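Local coordinates for putative sensory box/GGDEF family protein (Vibrio parahaemolyticus, PDB 3LID) that probably senses extracellular signals through the PDC-fold domain described here and, through its GGDEF domain, probably makes cyclic di-GMP from two GTP, at residues Gln76-Gln81 and Leu170-Glu175; Trp133-Glu138 and Pro150-Leu155; Met68-Ala73 and Ser102-Ser107. All blocks are in the same frame, centred on the assembly; numbering follows the deposited sequence. Where two conformers were deposited one is given.

Contact 1: residues Gln76-Gln81 and Leu170-Glu175; sequences QKLYKQ and LNVDIE. With PO4 (phosphate ion), chain C.
Leu78 keeps CG in the crowded position between its own backbone N and carbonyl carbon (chi1 54°), and this lays Leu78 CD1 over the centre of the neighbouring Tyr79 ring, 3.3 Å above its plane. The ring itself lies alongside strand 163-173: Tyr79 CE1 meets Val172 CG2 at 3.7 Å, and Tyr79 CD1 meets Leu170 CB at 3.8 Å. Ile37 and Ile40 of helix 9-45 also pack on Tyr79. Tyr79 and Val172 form an antiparallel, non-hydrogen-bonded pair, bracketed by backbone bonds. Asp173 N donates to Leu78 O at 2.8 Å and Lys80 N to Asn171 O at 2.8 Å, both nearly along the C=O axis; Asn171 N to Gln81 O (3.0 Å) is practically straight at 179°. Beyond Tyr79 the chain turns a corner at Lys80, whose CB rests on Asp173 CB while NZ leaves for a salt bridge with Glu138. On the other sheet face Asn171 and Gln81 lie side by side. Asn171 ND2 donates to phosphate O3 at 3.0 Å and also to Glu138, and its OD1 accepts from Arg83. Asp173 N-caps helix 174-181 through Tyr176 N, and a water bridges Asp173 OD2 to Lys77 O. Gripped at both ends, the Asn171 amide is fixed to turn N-H toward anions, while the start of the helix would favour a charged Asp173.

Contact 2: residues Trp133-Glu138 and Pro150-Leu155; sequences WGIELE and PSLRIL. With PO4 (phosphate ion), chain C; EDO (1,2-ethanediol), chain H.
Arg153 sets CG beside its backbone N (chi1 -73°), stays extended to NE and then turns at chi4 (82°), which swings the guanidinium across the strand next door. Glu136, with CG anti to its backbone N (chi1 174°), crosses it at about a right angle. Glu136 and Ser151 form an antiparallel hydrogen-bonded pair, with Glu136 N bonded to Ser151 O; Leu137 and Pro150 are the non-hydrogen-bonded pair. Arg153 NH1 donates to Glu136 O at 3.0 Å from above the carbonyl plane; Ser151 N, also at 3.0 Å, grips the same Glu136 O. Glu136 OE2 lies over one guanidinium face as a nearby charge and has its salt bridge with Arg116; Ser151 CB backs the opposite face. Trp133 NE1 donates to Glu136 OE1 at 2.9 Å, in the indole plane but from above the carboxylate plane. A water accepts from Arg153 N and NH1, close to Gly134 O and Ser151 O. Ile135 CG2 packs on Pro150 CB (3.9 Å). Arg153 NE donates to phosphate O3 (2.6 Å) and NH2 to phosphate O4 (2.9 Å). Lys113, Arg116, Tyr118, Arg83, Asn171 and the backbone N of Arg139 also hydrogen-bond this phosphate, which, though probably from the crystallisation liquor, may mark the ligand pocket of the PDC sensor domain.

Contact 3: residues Met68-Ala73 and Ser102-Ser107; sequences MWSSVA and SIAGPS
Ala104 CB is the centre of this small contact, where helix 59-76 lies against strand 103-106, an outermost strand of the seven-stranded antiparallel sheet of the PDC fold. The methyl group touches Ser70 O at 3.4 Å and Ser70 CB at 3.9 Å, and about one turn further along the helix Ala73 CB meets Ala104 CB at 4.1 Å. Ser70 and Ala73 both direct their CB atoms toward the strand, so two small residues on one helix flank receive a third. Next to them Ser70 OG rests 3.5 Å from Gly105 CA, and Pro106 CD approaches Ser70 OG to 4.2 Å. No hydrogen bond crosses the interface: between the two segments the touch is van der Waals contact. With such short side chains the two axes close to 7.2 Å and run nearly antiparallel, at 158°.

The second shell fixes both partners. Ser70 sets OG beside its own backbone N (chi1 -67°), from where it hydrogen-bonds to Glu66 O one turn back, so its polar end is satisfied within the helix. Gly105, fully extended, is tied by backbone bonds to Lys96 of strand 91-98, which holds the edge strand in the sheet. Ala73 also packs on Tyr97, and Pro106 on Ile95 and Glu66, so the same helix spans strands 103-106 and 91-98. Deeper still, Trp69, which does not touch strand 103-106, packs among Val93, Ile95, Ile82 and Phe84 of the sheet and Leu44 of helix 9-45, so the indole joins helix 59-76 to strands 79-86 and 91-98 and to helix 9-45. Met68 SD lies in the indole plane, at the edge of the five-membered ring, 3.6 Å from Trp69 CD1.

In the fold
From the N terminus, the chain leaves the long helix 9-45, reaches helix 59-76 and enters the first sheet strand, 79-86. Contact 3 joins that helix to edge strand 103-106, closing a loop that holds strands 79-86 and 91-98. Contact 1 opens at the end of that helix and closes only at 170-175, so its loop crosses that of contact 3 and encloses the whole of contact 2. Contact 2 is the shortest closure, between neighbouring strands 131-140 and 150-160. Contacts 1 and 2 share the phosphate and are joined by the pairing of strands 150-160 and 163-173; contact 3, about 19 Å from contact 2 between centres, lies at the 103-106 edge of the same sheet.

Contact 1: residues Gln76-Gln81 and Leu170-Glu175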
loop_
_atom_site.group_PDB
_atom_site.type_symbol
_atom_site.label_atom_id
_atom_site.label_comp_id
_atom_site.label_asym_id
_atom_site.label_seq_id
_atom_site.Cartn_x
_atom_site.Cartn_y
_atom_site.Cartn_z
ATOM N N GLN A 76 7.802 7.480 -10.544
ATOM C CA GLN A 76 6.675 6.632 -10.133
ATOM C C GLN A 76 5.995 7.068 -8.813
ATOM O O GLN A 76 4.821 6.750 -8.633
ATOM C CB GLN A 76 7.135 5.161 -10.029
ATOM C CG GLN A 76 7.429 4.575 -11.395
ATOM C CD GLN A 76 6.144 4.456 -12.221
ATOM O OE1 GLN A 76 5.959 5.159 -13.242
ATOM N NE2 GLN A 76 5.254 3.684 -11.757
ATOM N N LYS A 77 6.774 7.641 -7.891
ATOM C CA LYS A 77 6.369 8.257 -6.595
ATOM C C LYS A 77 5.894 7.239 -5.520
ATOM O O LYS A 77 5.991 7.557 -4.327
ATOM C CB LYS A 77 5.294 9.352 -6.756
ATOM C CG LYS A 77 5.799 10.382 -7.761
ATOM C CD LYS A 77 4.687 11.436 -7.941
ATOM C CE LYS A 77 4.963 12.256 -9.155
ATOM N NZ LYS A 77 5.975 13.228 -8.829
ATOM N N LEU A 78 5.408 6.068 -5.934
ATOM C CA LEU A 78 4.797 5.178 -4.981
ATOM C C LEU A 78 5.777 4.206 -4.301
ATOM O O LEU A 78 5.351 3.433 -3.426
ATOM C CB LEU A 78 3.647 4.343 -5.614
ATOM C CG LEU A 78 4.026 3.557 -6.887
ATOM C CD1 LEU A 78 4.559 2.272 -6.438
ATOM C CD2 LEU A 78 2.740 3.281 -7.767
ATOM N N TYR A 79 7.033 4.260 -4.705
ATOM C CA TYR A 79 8.085 3.445 -3.997
ATOM C C TYR A 79 8.829 4.268 -2.973
ATOM O O TYR A 79 9.408 5.293 -3.321
ATOM C CB TYR A 79 9.087 2.832 -4.981
ATOM C CG TYR A 79 8.414 2.021 -6.034
ATOM C CD1 TYR A 79 7.906 0.768 -5.738
ATOM C CD2 TYR A 79 8.220 2.542 -7.347
ATOM C CE1 TYR A 79 7.252 0.002 -6.698
ATOM C CE2 TYR A 79 7.579 1.766 -8.310
ATOM C CZ TYR A 79 7.047 0.537 -7.961
ATOM O OH TYR A 79 6.396 -0.224 -8.907
ATOM N N LYS A 80 8.743 3.856 -1.709
ATOM C CA LYS A 80 9.456 4.512 -0.639
ATOM C C LYS A 80 10.954 4.046 -0.621
ATOM O O LYS A 80 11.831 4.803 -0.266
ATOM C CB LYS A 80 8.740 4.201 0.665
ATOM C CG LYS A 80 9.347 5.014 1.798
ATOM C CD LYS A 80 8.292 5.282 2.864
ATOM C CE LYS A 80 8.831 6.193 3.930
ATOM N NZ LYS A 80 9.867 5.462 4.717
ATOM N N GLN A 81 11.202 2.842 -1.089
ATOM C CA GLN A 81 12.571 2.361 -1.250
ATOM C C GLN A 81 12.623 1.428 -2.394
ATOM O O GLN A 81 11.651 0.785 -2.697
ATOM C CB GLN A 81 12.995 1.471 -0.011
ATOM C CG GLN A 81 12.954 2.251 1.297
ATOM C CD GLN A 81 13.420 1.352 2.443
ATOM O OE1 GLN A 81 12.610 0.794 3.227
ATOM N NE2 GLN A 81 14.724 1.155 2.497
ATOM N N LEU A 170 11.046 -3.941 -3.653
ATOM C CA LEU A 170 10.509 -2.591 -3.861
ATOM C C LEU A 170 9.472 -2.343 -2.780
ATOM O O LEU A 170 8.599 -3.153 -2.614
ATOM C CB LEU A 170 9.765 -2.553 -5.256
ATOM C CG LEU A 170 10.535 -3.286 -6.382
ATOM C CD1 LEU A 170 9.661 -3.359 -7.631
ATOM C CD2 LEU A 170 11.814 -2.438 -6.625
ATOM N N ASN A 171 9.556 -1.251 -2.074
ATOM C CA ASN A 171 8.623 -0.986 -0.965
ATOM C C ASN A 171 7.588 -0.027 -1.511
ATOM O O ASN A 171 7.834 1.175 -1.596
ATOM C CB ASN A 171 9.345 -0.362 0.238
ATOM C CG ASN A 171 10.086 -1.382 1.031
ATOM O OD1 ASN A 171 10.716 -2.295 0.446
ATOM N ND2 ASN A 171 9.994 -1.291 2.359
ATOM N N VAL A 172 6.412 -0.583 -1.756
ATOM C CA VAL A 172 5.233 0.228 -2.185
ATOM C C VAL A 172 4.643 0.901 -0.955
ATOM O O VAL A 172 4.341 0.261 0.070
ATOM C CB VAL A 172 4.222 -0.667 -2.917
ATOM C CG1 VAL A 172 2.928 0.181 -3.210
ATOM C CG2 VAL A 172 4.855 -1.286 -4.228
ATOM N N ASP A 173 4.551 2.205 -1.022
ATOM C CA ASP A 173 4.261 3.058 0.134
ATOM C C ASP A 173 2.708 3.227 0.247
ATOM O O ASP A 173 2.036 3.921 -0.544
ATOM C CB ASP A 173 4.919 4.385 -0.189
ATOM C CG ASP A 173 4.651 5.468 0.857
ATOM O OD1 ASP A 173 3.866 5.283 1.780
ATOM O OD2 ASP A 173 5.249 6.524 0.708
ATOM N N ILE A 174 2.121 2.448 1.158
ATOM C CA ILE A 174 0.644 2.507 1.334
ATOM C C ILE A 174 0.145 3.867 1.841
ATOM O O ILE A 174 -0.951 4.324 1.461
ATOM C CB ILE A 174 0.240 1.384 2.327
ATOM C CG1 ILE A 174 0.589 -0.018 1.742
ATOM C CG2 ILE A 174 -1.271 1.430 2.672
ATOM C CD1 ILE A 174 -0.130 -0.362 0.356
ATOM N N GLU A 175 0.954 4.600 2.606
ATOM C CA GLU A 175 0.528 5.933 3.004
ATOM C C GLU A 175 0.407 6.893 1.812
ATOM O O GLU A 175 -0.522 7.671 1.708
ATOM C CB GLU A 175 1.553 6.476 3.999
ATOM C CG GLU A 175 1.293 7.954 4.402
ATOM C CD GLU A 175 2.363 8.445 5.388
ATOM O OE1 GLU A 175 3.562 8.241 5.098
ATOM O OE2 GLU A 175 2.012 8.996 6.447
HETATM P P PO4 C . 11.978 -2.740 5.557
HETATM O O1 PO4 C . 12.422 -1.266 5.501
HETATM O O2 PO4 C . 13.305 -3.505 5.654
HETATM O O3 PO4 C . 11.261 -3.167 4.308
HETATM O O4 PO4 C . 11.131 -2.996 6.798
HETATM O O HOH W 1 6.637 7.000 -1.639
#

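Contact 2: residues Trp133-Glu138 and Pro150-Leu155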
loop_
_atom_site.group_PDB
_atom_site.type_symbol
_atom_site.label_atom_id
_atom_site.label_comp_id
_atom_site.label_asym_id
_atom_site.label_seq_id
_atom_site.Cartn_x
_atom_site.Cartn_y
_atom_site.Cartn_z
ATOM N N TRP A 133 5.019 -9.434 -0.409
ATOM C CA TRP A 133 4.785 -9.724 0.991
ATOM C C TRP A 133 3.509 -8.931 1.403
ATOM O O TRP A 133 3.201 -7.877 0.820
ATOM C CB TRP A 133 6.009 -9.258 1.807
ATOM C CG TRP A 133 5.977 -9.660 3.241
ATOM C CD1 TRP A 133 5.997 -8.829 4.312
ATOM C CD2 TRP A 133 5.987 -11.013 3.746
ATOM N NE1 TRP A 133 5.981 -9.597 5.482
ATOM C CE2 TRP A 133 5.951 -10.923 5.160
ATOM C CE3 TRP A 133 5.930 -12.273 3.116
ATOM C CZ2 TRP A 133 5.959 -12.057 6.004
ATOM C CZ3 TRP A 133 5.933 -13.449 3.957
ATOM C CH2 TRP A 133 5.914 -13.318 5.377
ATOM N N GLY A 134 2.767 -9.476 2.389
ATOM C CA GLY A 134 1.585 -8.703 2.941
ATOM C C GLY A 134 2.035 -7.338 3.505
ATOM O O GLY A 134 3.155 -7.160 4.000
ATOM N N ILE A 135 1.125 -6.377 3.494
ATOM C CA ILE A 135 1.418 -5.035 4.025
ATOM C C ILE A 135 1.915 -5.122 5.469
ATOM O O ILE A 135 1.336 -5.843 6.280
ATOM C CB ILE A 135 0.147 -4.165 3.943
ATOM C CG1 ILE A 135 -0.111 -3.888 2.437
ATOM C CG2 ILE A 135 0.398 -2.815 4.672
ATOM C CD1 ILE A 135 -1.552 -3.305 2.201
ATOM N N GLU A 136 3.051 -4.457 5.739
ATOM C CA GLU A 136 3.743 -4.587 7.041
ATOM C C GLU A 136 4.574 -3.344 7.231
ATOM O O GLU A 136 5.160 -2.789 6.256
ATOM C CB GLU A 136 4.674 -5.800 6.958
ATOM C CG GLU A 136 5.549 -5.981 8.152
ATOM C CD GLU A 136 6.348 -7.279 7.952
ATOM O OE1 GLU A 136 5.784 -8.365 8.132
ATOM O OE2 GLU A 136 7.538 -7.232 7.605
ATOM N N LEU A 137 4.611 -2.885 8.476
ATOM C CA LEU A 137 5.332 -1.606 8.754
ATOM C C LEU A 137 6.837 -1.816 8.528
ATOM O O LEU A 137 7.391 -2.883 8.797
ATOM C CB LEU A 137 5.129 -1.250 10.237
ATOM C CG LEU A 137 3.654 -0.973 10.552
ATOM C CD1 LEU A 137 3.349 -0.772 12.039
ATOM C CD2 LEU A 137 3.238 0.287 9.815
ATOM N N GLU A 138 7.482 -0.771 8.058
ATOM C CA GLU A 138 8.971 -0.784 7.934
ATOM C C GLU A 138 9.705 -0.809 9.282
ATOM O O GLU A 138 9.214 -0.231 10.273
ATOM C CB GLU A 138 9.398 0.424 7.190
ATOM C CG GLU A 138 8.951 0.295 5.703
ATOM C CD GLU A 138 9.438 1.439 4.792
ATOM O OE1 GLU A 138 9.796 2.492 5.303
ATOM O OE2 GLU A 138 9.485 1.316 3.501
ATOM N N PRO A 150 3.558 1.780 6.544
ATOM C CA PRO A 150 3.059 0.515 6.027
ATOM C C PRO A 150 3.503 0.324 4.545
ATOM O O PRO A 150 3.312 1.263 3.704
ATOM C CB PRO A 150 1.488 0.621 6.140
ATOM C CG PRO A 150 1.256 2.150 6.057
ATOM C CD PRO A 150 2.534 2.827 6.687
ATOM N N SER A 151 4.165 -0.795 4.279
ATOM C CA SER A 151 4.748 -1.052 2.934
ATOM C C SER A 151 4.297 -2.388 2.449
ATOM O O SER A 151 4.180 -3.339 3.226
ATOM C CB SER A 151 6.315 -1.180 2.946
ATOM O OG SER A 151 6.975 0.023 3.060
ATOM N N LEU A 152 4.045 -2.443 1.126
ATOM C CA LEU A 152 3.752 -3.685 0.438
ATOM C C LEU A 152 5.014 -3.992 -0.395
ATOM O O LEU A 152 5.396 -3.239 -1.288
ATOM C CB LEU A 152 2.503 -3.455 -0.430
ATOM C CG LEU A 152 1.855 -4.782 -0.893
ATOM C CD1 LEU A 152 0.348 -4.505 -1.434
ATOM C CD2 LEU A 152 2.711 -5.466 -1.910
ATOM N N ARG A 153 5.729 -5.024 0.004
ATOM C CA ARG A 153 7.093 -5.218 -0.580
ATOM C C ARG A 153 6.954 -6.167 -1.774
ATOM O O ARG A 153 6.492 -7.298 -1.645
ATOM C CB ARG A 153 8.009 -5.879 0.492
ATOM C CG ARG A 153 8.365 -4.818 1.580
ATOM C CD ARG A 153 8.926 -5.535 2.851
ATOM N NE ARG A 153 9.132 -4.581 3.919
ATOM C CZ ARG A 153 8.164 -4.160 4.720
ATOM N NH1 ARG A 153 6.880 -4.604 4.531
ATOM N NH2 ARG A 153 8.455 -3.276 5.673
ATOM N N ILE A 154 7.413 -5.718 -2.935
ATOM C CA ILE A 154 7.482 -6.598 -4.136
ATOM C C ILE A 154 8.894 -7.278 -4.076
ATOM O O ILE A 154 9.880 -6.567 -3.759
ATOM C CB ILE A 154 7.421 -5.765 -5.384
ATOM C CG1 ILE A 154 6.236 -4.746 -5.291
ATOM C CG2 ILE A 154 7.321 -6.695 -6.590
ATOM C CD1 ILE A 154 4.850 -5.431 -5.092
ATOM N N LEU A 155 8.938 -8.574 -4.321
ATOM C CA LEU A 155 10.143 -9.387 -4.121
ATOM C C LEU A 155 10.429 -10.155 -5.379
ATOM O O LEU A 155 9.534 -10.711 -5.957
ATOM C CB LEU A 155 9.842 -10.360 -3.015
ATOM C CG LEU A 155 9.359 -9.706 -1.718
ATOM C CD1 LEU A 155 8.912 -10.841 -0.768
ATOM C CD2 LEU A 155 10.604 -8.926 -1.021
HETATM P P PO4 C . 11.978 -2.740 5.557
HETATM O O1 PO4 C . 12.422 -1.266 5.501
HETATM O O2 PO4 C . 13.305 -3.505 5.654
HETATM O O3 PO4 C . 11.261 -3.167 4.308
HETATM O O4 PO4 C . 11.131 -2.996 6.798
HETATM C C1 EDO H . 0.051 -2.882 10.393
HETATM O O1 EDO H . -1.424 -2.871 10.546
HETATM C C2 EDO H . 0.367 -2.726 8.918
HETATM O O2 EDO H . -0.015 -3.928 8.233
HETATM O O HOH W 2 5.190 -5.966 2.742
#

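Contact 3: residues Met68-Ala73 and Ser102-Ser107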
loop_
_atom_site.group_PDB
_atom_site.type_symbol
_atom_site.label_atom_id
_atom_site.label_comp_id
_atom_site.label_asym_id
_atom_site.label_seq_id
_atom_site.Cartn_x
_atom_site.Cartn_y
_atom_site.Cartn_z
ATOM N N MET A 68 19.651 5.562 -11.961
ATOM C CA MET A 68 18.482 5.073 -12.645
ATOM C C MET A 68 17.337 4.845 -11.650
ATOM O O MET A 68 16.167 5.310 -11.875
ATOM C CB MET A 68 18.835 3.765 -13.368
ATOM C CG MET A 68 17.793 3.234 -14.333
ATOM S SD MET A 68 16.552 2.164 -13.625
ATOM C CE MET A 68 17.420 0.529 -13.426
ATOM N N TRP A 69 17.627 4.130 -10.553
ATOM C CA TRP A 69 16.563 3.863 -9.583
ATOM C C TRP A 69 16.037 5.167 -8.965
ATOM O O TRP A 69 14.858 5.240 -8.672
ATOM C CB TRP A 69 17.097 2.927 -8.500
ATOM C CG TRP A 69 17.148 1.539 -8.967
ATOM C CD1 TRP A 69 16.896 1.051 -10.236
ATOM C CD2 TRP A 69 17.534 0.394 -8.181
ATOM N NE1 TRP A 69 17.048 -0.320 -10.248
ATOM C CE2 TRP A 69 17.390 -0.734 -8.993
ATOM C CE3 TRP A 69 17.896 0.239 -6.851
ATOM C CZ2 TRP A 69 17.688 -2.038 -8.539
ATOM C CZ3 TRP A 69 18.153 -1.042 -6.358
ATOM C CH2 TRP A 69 18.058 -2.162 -7.222
ATOM N N SER A 70 16.892 6.158 -8.712
ATOM C CA SER A 70 16.439 7.410 -8.175
ATOM C C SER A 70 15.478 8.039 -9.196
ATOM O O SER A 70 14.454 8.634 -8.758
ATOM C CB SER A 70 17.633 8.333 -7.940
ATOM O OG SER A 70 18.461 7.800 -6.892
ATOM N N SER A 71 15.841 8.011 -10.486
ATOM C CA SER A 71 14.932 8.555 -11.532
ATOM C C SER A 71 13.611 7.839 -11.555
ATOM O O SER A 71 12.543 8.463 -11.749
ATOM C CB SER A 71 15.620 8.472 -12.916
ATOM O OG SER A 71 16.769 9.337 -12.936
ATOM N N VAL A 72 13.654 6.512 -11.442
ATOM C CA VAL A 72 12.402 5.726 -11.482
ATOM C C VAL A 72 11.555 6.125 -10.224
ATOM O O VAL A 72 10.305 6.245 -10.339
ATOM C CB VAL A 72 12.676 4.180 -11.484
ATOM C CG1 VAL A 72 11.369 3.418 -11.243
ATOM C CG2 VAL A 72 13.293 3.805 -12.822
ATOM N N ALA A 73 12.200 6.249 -9.054
ATOM C CA ALA A 73 11.423 6.584 -7.863
ATOM C C ALA A 73 10.759 7.967 -8.022
ATOM O O ALA A 73 9.634 8.146 -7.561
ATOM C CB ALA A 73 12.341 6.615 -6.582
ATOM N N SER A 102 9.877 15.099 -2.907
ATOM C CA SER A 102 10.271 14.479 -4.207
ATOM C C SER A 102 11.762 14.142 -4.347
ATOM O O SER A 102 12.294 13.946 -5.476
ATOM C CB SER A 102 9.784 15.334 -5.397
ATOM O OG SER A 102 8.389 15.833 -5.288
ATOM N N ILE A 103 12.469 14.031 -3.220
ATOM C CA ILE A 103 13.896 13.731 -3.246
ATOM C C ILE A 103 14.111 12.219 -3.216
ATOM O O ILE A 103 13.496 11.559 -2.355
ATOM C CB ILE A 103 14.614 14.343 -2.039
ATOM C CG1 ILE A 103 14.637 15.864 -2.251
ATOM C CG2 ILE A 103 16.025 13.855 -1.964
ATOM C CD1 ILE A 103 14.841 16.628 -0.999
ATOM N N ALA A 104 14.907 11.703 -4.161
ATOM C CA ALA A 104 15.356 10.299 -4.175
ATOM C C ALA A 104 16.857 10.280 -4.161
ATOM O O ALA A 104 17.511 11.095 -4.853
ATOM C CB ALA A 104 14.892 9.592 -5.483
ATOM N N GLY A 105 17.470 9.283 -3.519
ATOM C CA GLY A 105 18.902 9.125 -3.711
ATOM C C GLY A 105 19.360 7.938 -2.873
ATOM O O GLY A 105 18.583 7.380 -2.038
ATOM N N PRO A 106 20.616 7.554 -3.040
ATOM C CA PRO A 106 21.083 6.321 -2.380
ATOM C C PRO A 106 21.447 6.552 -0.934
ATOM O O PRO A 106 21.836 7.700 -0.558
ATOM C CB PRO A 106 22.386 5.985 -3.190
ATOM C CG PRO A 106 22.875 7.337 -3.673
ATOM C CD PRO A 106 21.540 8.033 -4.078
ATOM N N SER A 107 21.411 5.497 -0.113
ATOM C CA SER A 107 21.905 5.572 1.270
ATOM C C SER A 107 23.064 4.633 1.459
ATOM O O SER A 107 23.068 3.497 0.849
ATOM C CB SER A 107 20.764 5.098 2.207
ATOM O OG SER A 107 21.117 5.069 3.581
#